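Local coordinates for Galactose/lactose metabolism regulatory protein GAL80 (Saccharomyces cerevisiae, PDB 3BTV) that binds the transcriptional activator GAL4 and blocks its activation of the galactose and lactose metabolic genes when no inducing sugar is present, at the interface of chains A and B. Sequence-based numbering; all coordinates share one arbitrary frame. Chains: chain A/B, Galactose/lactose metabolism regulatory protein GAL80.

Contacts 1 and 2 are neighbouring patches of one two-fold symmetric interface between chains A and B, with the centres of their C-alpha atoms about 8 Å apart. They share A:Asn233, A:Gln268 and B:Asn233, which lie on strands 231-237 and 264-271. Contact 1 brings these strands and strand 276-283 of one chain against the same strands of the other; contact 2 carries the seam on to the loop after helix 405-424. The asparagine pair belongs to both patches, so sheet and loop form one continuous seam. The continuity would suit a dimer of Gal80p, if this pairing is the one used in the cell.

Contact 1: the interface of chains A and B. Residues chain A 233-234, 266-268, 279; chain B 233-234, 266-268, 279-280.
A:Asn233 and B:Gln268 cross obliquely, and the asparagine amide nitrogen ND2 donates to the glutamine amide oxygen OE1 over 2.8 Å. The oxygen lies nearly in the asparagine amide plane, while the donor is tilted somewhat from the glutamine carbonyl plane. In the twin bond B:Asn233 ND2 gives to A:Gln268 OE1 at 2.9 Å, here within the carbonyl plane. Each glutamine starts in the crowded position between backbone N and carbonyl carbon (chi1 64° in A:Gln268) and then runs extended, which carries its amide across to the partner chain. Like amides also stack tip to tip. The planes of A:Gln268 and B:Gln268 are 17° apart, with CD over CD at 3.5 Å; those of A:Asn233 and B:Asn233 are 14° apart, with CG to CG at 3.3 Å. The two asparagine OD1 oxygens, both acceptors, come close in this stack, a clash of doubtful meaning. Apolar contact flanks the amides: CB of each Leu266 lies against the other chain's Gln268 amide as the two side chains slide past in opposite directions, and A:Leu266 CD2 touches B:Ser279 CB at 3.6 Å. Water completes the polar part. A:Ser279 OG and B:Ser279 OG are joined through water 2, each 2.7 Å from it. Water 1 links A:Gln268 NE2 with A:Ser279 OG and lies farther from the B:Cys280 carbonyl. All these residues sit on strands 231-237, 264-271 and 276-283, so the patch is a face-to-face packing of the two chains' beta-sheets, with the Gln268 pair in its middle.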
ATOM      1  N   ASN A 233      -6.592  -3.422  -9.179  1.00 34.02           N
ATOM      2  CA  ASN A 233      -6.122  -2.261  -9.929  1.00 29.10           C
ATOM      3  C   ASN A 233      -4.606  -2.135  -9.762  1.00 36.43           C
ATOM      4  O   ASN A 233      -4.096  -2.284  -8.667  1.00 26.61           O
ATOM      5  CB  ASN A 233      -6.788  -0.992  -9.416  1.00 34.03           C
ATOM      6  CG  ASN A 233      -6.505   0.211 -10.297  1.00 61.46           C
ATOM      7  OD1 ASN A 233      -7.267   0.514 -11.222  1.00 76.59           O
ATOM      8  ND2 ASN A 233      -5.403   0.897 -10.024  1.00 35.53           N
ATOM      9  N   ALA A 234      -3.893  -1.855 -10.843  1.00 29.60           N
ATOM     10  CA  ALA A 234      -2.449  -1.687 -10.771  1.00 31.63           C
ATOM     11  C   ALA A 234      -1.990  -0.449 -11.480  1.00 41.61           C
ATOM     12  O   ALA A 234      -2.589  -0.027 -12.474  1.00 28.71           O
ATOM     13  CB  ALA A 234      -1.742  -2.902 -11.368  1.00 30.18           C
ATOM     14  N   LEU A 266       2.430  -0.501  -8.047  1.00 23.95           N
ATOM     15  CA  LEU A 266       1.385  -0.288  -7.054  1.00 24.70           C
ATOM     16  C   LEU A 266       0.261  -1.242  -7.390  1.00 31.83           C
ATOM     17  O   LEU A 266      -0.190  -1.291  -8.538  1.00 30.65           O
ATOM     18  CB  LEU A 266       0.849   1.138  -7.119  1.00 33.54           C
ATOM     19  CG  LEU A 266       1.789   2.300  -6.771  1.00 32.19           C
ATOM     20  CD1 LEU A 266       1.034   3.598  -6.983  1.00 35.14           C
ATOM     21  CD2 LEU A 266       2.314   2.223  -5.311  1.00 26.22           C
ATOM     22  N   PHE A 267      -0.207  -1.992  -6.404  1.00 32.26           N
ATOM     23  CA  PHE A 267      -1.235  -2.994  -6.668  1.00 28.68           C
ATOM     24  C   PHE A 267      -2.180  -3.017  -5.494  1.00 38.65           C
ATOM     25  O   PHE A 267      -1.754  -3.021  -4.330  1.00 31.06           O
ATOM     26  CB  PHE A 267      -0.600  -4.372  -6.908  1.00 27.50           C
ATOM     27  CG  PHE A 267      -1.596  -5.529  -6.898  1.00 34.94           C
ATOM     28  CD1 PHE A 267      -2.069  -6.047  -8.083  1.00 26.44           C
ATOM     29  CD2 PHE A 267      -2.005  -6.109  -5.710  1.00 33.57           C
ATOM     30  CE1 PHE A 267      -2.973  -7.133  -8.085  1.00 33.70           C
ATOM     31  CE2 PHE A 267      -2.904  -7.177  -5.695  1.00 35.16           C
ATOM     32  CZ  PHE A 267      -3.372  -7.691  -6.907  1.00 27.23           C
ATOM     33  N   GLN A 268      -3.471  -2.978  -5.789  1.00 26.65           N
ATOM     34  CA  GLN A 268      -4.475  -3.116  -4.734  1.00 31.60           C
ATOM     35  C   GLN A 268      -5.611  -3.951  -5.250  1.00 37.52           C
ATOM     36  O   GLN A 268      -5.905  -3.909  -6.440  1.00 35.15           O
ATOM     37  CB  GLN A 268      -4.972  -1.752  -4.238  1.00 34.68           C
ATOM     38  CG  GLN A 268      -5.694  -0.943  -5.279  1.00 36.72           C
ATOM     39  CD  GLN A 268      -5.987   0.483  -4.838  1.00 52.59           C
ATOM     40  OE1 GLN A 268      -6.844   1.161  -5.419  1.00 45.13           O
ATOM     41  NE2 GLN A 268      -5.278   0.948  -3.819  1.00 26.88           N
ATOM     42  N   SER A 279      -3.405  -4.417  -0.101  1.00 27.96           N
ATOM     43  CA  SER A 279      -2.654  -3.277  -0.617  1.00 32.05           C
ATOM     44  C   SER A 279      -1.175  -3.648  -0.785  1.00 37.72           C
ATOM     45  O   SER A 279      -0.552  -4.158   0.137  1.00 37.66           O
ATOM     46  CB  SER A 279      -2.772  -2.098   0.359  1.00 35.49           C
ATOM     47  OG  SER A 279      -1.973  -1.018  -0.088  1.00 42.06           O
TER
ATOM     48  N   ASN B 233      -6.547   5.950  -7.956  1.00 34.37           N
ATOM     49  CA  ASN B 233      -7.545   4.898  -7.925  1.00 37.70           C
ATOM     50  C   ASN B 233      -7.859   4.567  -6.483  1.00 42.60           C
ATOM     51  O   ASN B 233      -6.956   4.452  -5.655  1.00 37.60           O
ATOM     52  CB  ASN B 233      -7.038   3.624  -8.604  1.00 32.19           C
ATOM     53  CG  ASN B 233      -8.158   2.606  -8.833  1.00 63.96           C
ATOM     54  OD1 ASN B 233      -8.821   2.619  -9.870  1.00 79.65           O
ATOM     55  ND2 ASN B 233      -8.376   1.730  -7.858  1.00 37.28           N
ATOM     56  N   ALA B 234      -9.132   4.390  -6.179  1.00 31.98           N
ATOM     57  CA  ALA B 234      -9.530   4.012  -4.830  1.00 35.57           C
ATOM     58  C   ALA B 234     -10.527   2.860  -4.796  1.00 46.91           C
ATOM     59  O   ALA B 234     -11.345   2.683  -5.697  1.00 38.57           O
ATOM     60  CB  ALA B 234     -10.100   5.194  -4.109  1.00 32.57           C
ATOM     61  N   LEU B 266      -8.597   1.736   0.316  1.00 34.74           N
ATOM     62  CA  LEU B 266      -7.354   1.462  -0.412  1.00 38.76           C
ATOM     63  C   LEU B 266      -7.209   2.593  -1.385  1.00 41.28           C
ATOM     64  O   LEU B 266      -8.146   2.912  -2.113  1.00 36.50           O
ATOM     65  CB  LEU B 266      -7.409   0.147  -1.193  1.00 28.57           C
ATOM     66  CG  LEU B 266      -7.613  -1.154  -0.413  1.00 41.04           C
ATOM     67  CD1 LEU B 266      -7.788  -2.322  -1.374  1.00 36.69           C
ATOM     68  CD2 LEU B 266      -6.452  -1.415   0.537  1.00 30.56           C
ATOM     69  N   PHE B 267      -6.045   3.221  -1.398  1.00 32.89           N
ATOM     70  CA  PHE B 267      -5.849   4.358  -2.282  1.00 34.72           C
ATOM     71  C   PHE B 267      -4.457   4.311  -2.856  1.00 44.75           C
ATOM     72  O   PHE B 267      -3.477   4.130  -2.130  1.00 38.46           O
ATOM     73  CB  PHE B 267      -6.081   5.665  -1.517  1.00 32.92           C
ATOM     74  CG  PHE B 267      -5.614   6.906  -2.255  1.00 44.23           C
ATOM     75  CD1 PHE B 267      -6.512   7.709  -2.942  1.00 32.91           C
ATOM     76  CD2 PHE B 267      -4.280   7.284  -2.230  1.00 38.85           C
ATOM     77  CE1 PHE B 267      -6.086   8.849  -3.597  1.00 40.93           C
ATOM     78  CE2 PHE B 267      -3.845   8.421  -2.888  1.00 40.42           C
ATOM     79  CZ  PHE B 267      -4.743   9.210  -3.569  1.00 39.06           C
ATOM     80  N   GLN B 268      -4.356   4.462  -4.166  1.00 31.74           N
ATOM     81  CA  GLN B 268      -3.031   4.503  -4.777  1.00 28.10           C
ATOM     82  C   GLN B 268      -3.052   5.571  -5.846  1.00 39.74           C
ATOM     83  O   GLN B 268      -4.092   5.845  -6.436  1.00 40.33           O
ATOM     84  CB  GLN B 268      -2.624   3.133  -5.329  1.00 35.28           C
ATOM     85  CG  GLN B 268      -3.464   2.647  -6.513  1.00 41.05           C
ATOM     86  CD  GLN B 268      -3.176   1.192  -6.882  1.00 49.16           C
ATOM     87  OE1 GLN B 268      -3.529   0.714  -7.969  1.00 37.55           O
ATOM     88  NE2 GLN B 268      -2.540   0.484  -5.973  1.00 28.77           N
ATOM     89  N   SER B 279       1.197   4.764  -2.235  1.00 28.10           N
ATOM     90  CA  SER B 279       0.323   3.648  -1.880  1.00 30.13           C
ATOM     91  C   SER B 279      -0.228   3.844  -0.474  1.00 37.95           C
ATOM     92  O   SER B 279       0.529   4.088   0.476  1.00 30.53           O
ATOM     93  CB  SER B 279       1.107   2.329  -1.948  1.00 35.64           C
ATOM     94  OG  SER B 279       0.335   1.244  -1.446  1.00 40.55           O
ATOM     95  N   CYS B 280      -1.531   3.664  -0.324  0.50 32.81           N
ATOM     96  CA  CYS B 280      -2.165   3.997   0.931  0.50 27.98           C
ATOM     97  C   CYS B 280      -3.264   3.043   1.365  0.50 40.40           C
ATOM     98  O   CYS B 280      -4.144   2.680   0.578  0.50 27.86           O
ATOM     99  CB  CYS B 280      -2.717   5.411   0.856  0.50 33.99           C
ATOM    100  SG  CYS B 280      -3.672   5.819   2.284  0.50 42.10           S
TER
HETATM  101  O   HOH W   1      -3.475   0.600  -1.853  1.00 38.54           O
HETATM  102  O   HOH W   2       0.425  -0.168   0.833  1.00 41.82           O

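Contact 2: the interface of chains A and B. Residues chain A 233, 268, 425-427; chain B 233, 235, 425-427.
The loop 425-427 that follows helix 405-424 in chain A meets the same loop of chain B, while strand 231-237 of B, beside it, faces A:Thr427 and strand 264-271 of A. The loops run antiparallel, with A:Ser426 opposite B:Ser426 in a short beta bridge. A:Thr427 N donates to B:Gly425 O at 2.8 Å, and B:Thr427 N returns the bond to A:Gly425 O at 2.9 Å. Water 4 adds a link between A:Gly425 O and B:Thr427 O. Beside the bridge, A:Thr427 and B:Met235 meet tip to tip, methyl CG2 to methyl CE at 3.5 Å. The methionine is extended beyond CG, and CE also comes near CB of A:Asn233 and CG of A:Gln268. In A:Thr427 CG2 is anti to the backbone N while OG1 lies beside it (chi1 -57°), an orientation that gives the methyl to B:Met235 and the hydroxyl to water 3, 2.6 Å away. Water 3 lies 3.2 Å from B:Asn233 ND2, the nitrogen that also serves A:Gln268. Within chain B, the B:Thr427 hydroxyl OG1 makes a weak bond of 3.4 Å to B:Asn233 OD1. An alanine in place of B:Asn233 would probably leave A:Gln268 OE1 without its donor, strip A:Asn233 of its stacked amide and deprive water 3 of an anchor. The loop bridge thus fastens the ends of two helices beside the sheet contact, and would help hold the two chains together if this pairing is the one used in the cell, which the structure alone does not show.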
ATOM      1  N   ASN A 233      -6.592  -3.422  -9.179  1.00 34.02           N
ATOM      2  CA  ASN A 233      -6.122  -2.261  -9.929  1.00 29.10           C
ATOM      3  C   ASN A 233      -4.606  -2.135  -9.762  1.00 36.43           C
ATOM      4  O   ASN A 233      -4.096  -2.284  -8.667  1.00 26.61           O
ATOM      5  CB  ASN A 233      -6.788  -0.992  -9.416  1.00 34.03           C
ATOM      6  CG  ASN A 233      -6.505   0.211 -10.297  1.00 61.46           C
ATOM      7  OD1 ASN A 233      -7.267   0.514 -11.222  1.00 76.59           O
ATOM      8  ND2 ASN A 233      -5.403   0.897 -10.024  1.00 35.53           N
ATOM      9  N   GLN A 268      -3.471  -2.978  -5.789  1.00 26.65           N
ATOM     10  CA  GLN A 268      -4.475  -3.116  -4.734  1.00 31.60           C
ATOM     11  C   GLN A 268      -5.611  -3.951  -5.250  1.00 37.52           C
ATOM     12  O   GLN A 268      -5.905  -3.909  -6.440  1.00 35.15           O
ATOM     13  CB  GLN A 268      -4.972  -1.752  -4.238  1.00 34.68           C
ATOM     14  CG  GLN A 268      -5.694  -0.943  -5.279  1.00 36.72           C
ATOM     15  CD  GLN A 268      -5.987   0.483  -4.838  1.00 52.59           C
ATOM     16  OE1 GLN A 268      -6.844   1.161  -5.419  1.00 45.13           O
ATOM     17  NE2 GLN A 268      -5.278   0.948  -3.819  1.00 26.88           N
ATOM     18  N   GLY A 425      -6.357   1.764 -17.256  1.00 45.94           N
ATOM     19  CA  GLY A 425      -6.662   2.706 -16.203  1.00 43.32           C
ATOM     20  C   GLY A 425      -7.993   2.370 -15.558  1.00 49.00           C
ATOM     21  O   GLY A 425      -8.789   3.256 -15.254  1.00 39.15           O
ATOM     22  N   SER A 426      -8.250   1.086 -15.336  1.00 40.88           N
ATOM     23  CA  SER A 426      -9.468   0.717 -14.626  1.00 46.37           C
ATOM     24  C   SER A 426      -9.279  -0.474 -13.703  1.00 38.75           C
ATOM     25  O   SER A 426      -8.373  -1.271 -13.879  1.00 35.92           O
ATOM     26  CB  SER A 426     -10.610   0.451 -15.612  1.00 61.04           C
ATOM     27  OG  SER A 426     -10.222  -0.490 -16.584  1.00 58.27           O
ATOM     28  N   THR A 427     -10.153  -0.584 -12.713  1.00 39.06           N
ATOM     29  CA  THR A 427     -10.190  -1.753 -11.854  1.00 42.99           C
ATOM     30  C   THR A 427     -10.761  -2.926 -12.658  1.00 55.34           C
ATOM     31  O   THR A 427     -11.751  -2.777 -13.371  1.00 52.28           O
ATOM     32  CB  THR A 427     -11.048  -1.467 -10.626  1.00 36.19           C
ATOM     33  OG1 THR A 427     -10.517  -0.319  -9.951  1.00 47.42           O
ATOM     34  CG2 THR A 427     -11.082  -2.648  -9.686  1.00 39.81           C
TER
ATOM     35  N   ASN B 233      -6.547   5.950  -7.956  1.00 34.37           N
ATOM     36  CA  ASN B 233      -7.545   4.898  -7.925  1.00 37.70           C
ATOM     37  C   ASN B 233      -7.859   4.567  -6.483  1.00 42.60           C
ATOM     38  O   ASN B 233      -6.956   4.452  -5.655  1.00 37.60           O
ATOM     39  CB  ASN B 233      -7.038   3.624  -8.604  1.00 32.19           C
ATOM     40  CG  ASN B 233      -8.158   2.606  -8.833  1.00 63.96           C
ATOM     41  OD1 ASN B 233      -8.821   2.619  -9.870  1.00 79.65           O
ATOM     42  ND2 ASN B 233      -8.376   1.730  -7.858  1.00 37.28           N
ATOM     43  N   MET B 235     -10.459   2.083  -3.732  1.00 39.14           N
ATOM     44  CA  MET B 235     -11.519   1.147  -3.418  1.00 43.89           C
ATOM     45  C   MET B 235     -11.956   1.437  -1.990  1.00 45.94           C
ATOM     46  O   MET B 235     -11.126   1.494  -1.073  1.00 36.43           O
ATOM     47  CB  MET B 235     -11.038  -0.288  -3.544  1.00 38.39           C
ATOM     48  CG  MET B 235     -10.528  -0.639  -4.929  1.00 35.85           C
ATOM     49  SD  MET B 235      -9.785  -2.283  -4.980  1.00 45.11           S
ATOM     50  CE  MET B 235      -9.235  -2.338  -6.688  1.00 46.95           C
ATOM     51  N   GLY B 425     -15.050   2.270 -10.702  1.00 51.76           N
ATOM     52  CA  GLY B 425     -13.981   1.312 -10.859  1.00 42.38           C
ATOM     53  C   GLY B 425     -12.976   1.800 -11.891  1.00 44.43           C
ATOM     54  O   GLY B 425     -12.417   1.010 -12.659  1.00 43.24           O
ATOM     55  N   SER B 426     -12.725   3.103 -11.912  1.00 47.27           N
ATOM     56  CA  SER B 426     -11.693   3.631 -12.806  1.00 52.30           C
ATOM     57  C   SER B 426     -10.599   4.429 -12.105  1.00 51.51           C
ATOM     58  O   SER B 426     -10.810   5.032 -11.052  1.00 50.64           O
ATOM     59  CB  SER B 426     -12.302   4.511 -13.893  1.00 48.99           C
ATOM     60  OG  SER B 426     -12.517   5.817 -13.396  1.00 72.21           O
ATOM     61  N   THR B 427      -9.433   4.434 -12.735  1.00 51.88           N
ATOM     62  CA  THR B 427      -8.355   5.327 -12.368  1.00 54.36           C
ATOM     63  C   THR B 427      -8.656   6.695 -12.962  1.00 60.86           C
ATOM     64  O   THR B 427      -8.809   6.838 -14.173  1.00 62.57           O
ATOM     65  CB  THR B 427      -7.033   4.809 -12.927  1.00 48.53           C
ATOM     66  OG1 THR B 427      -6.748   3.537 -12.341  1.00 38.63           O
ATOM     67  CG2 THR B 427      -5.897   5.787 -12.630  1.00 37.72           C
TER
HETATM   68  O   HOH W   3     -11.554   1.079  -8.034  1.00 44.85           O
HETATM   69  O   HOH W   4      -8.852   5.644 -16.981  1.00 68.61           O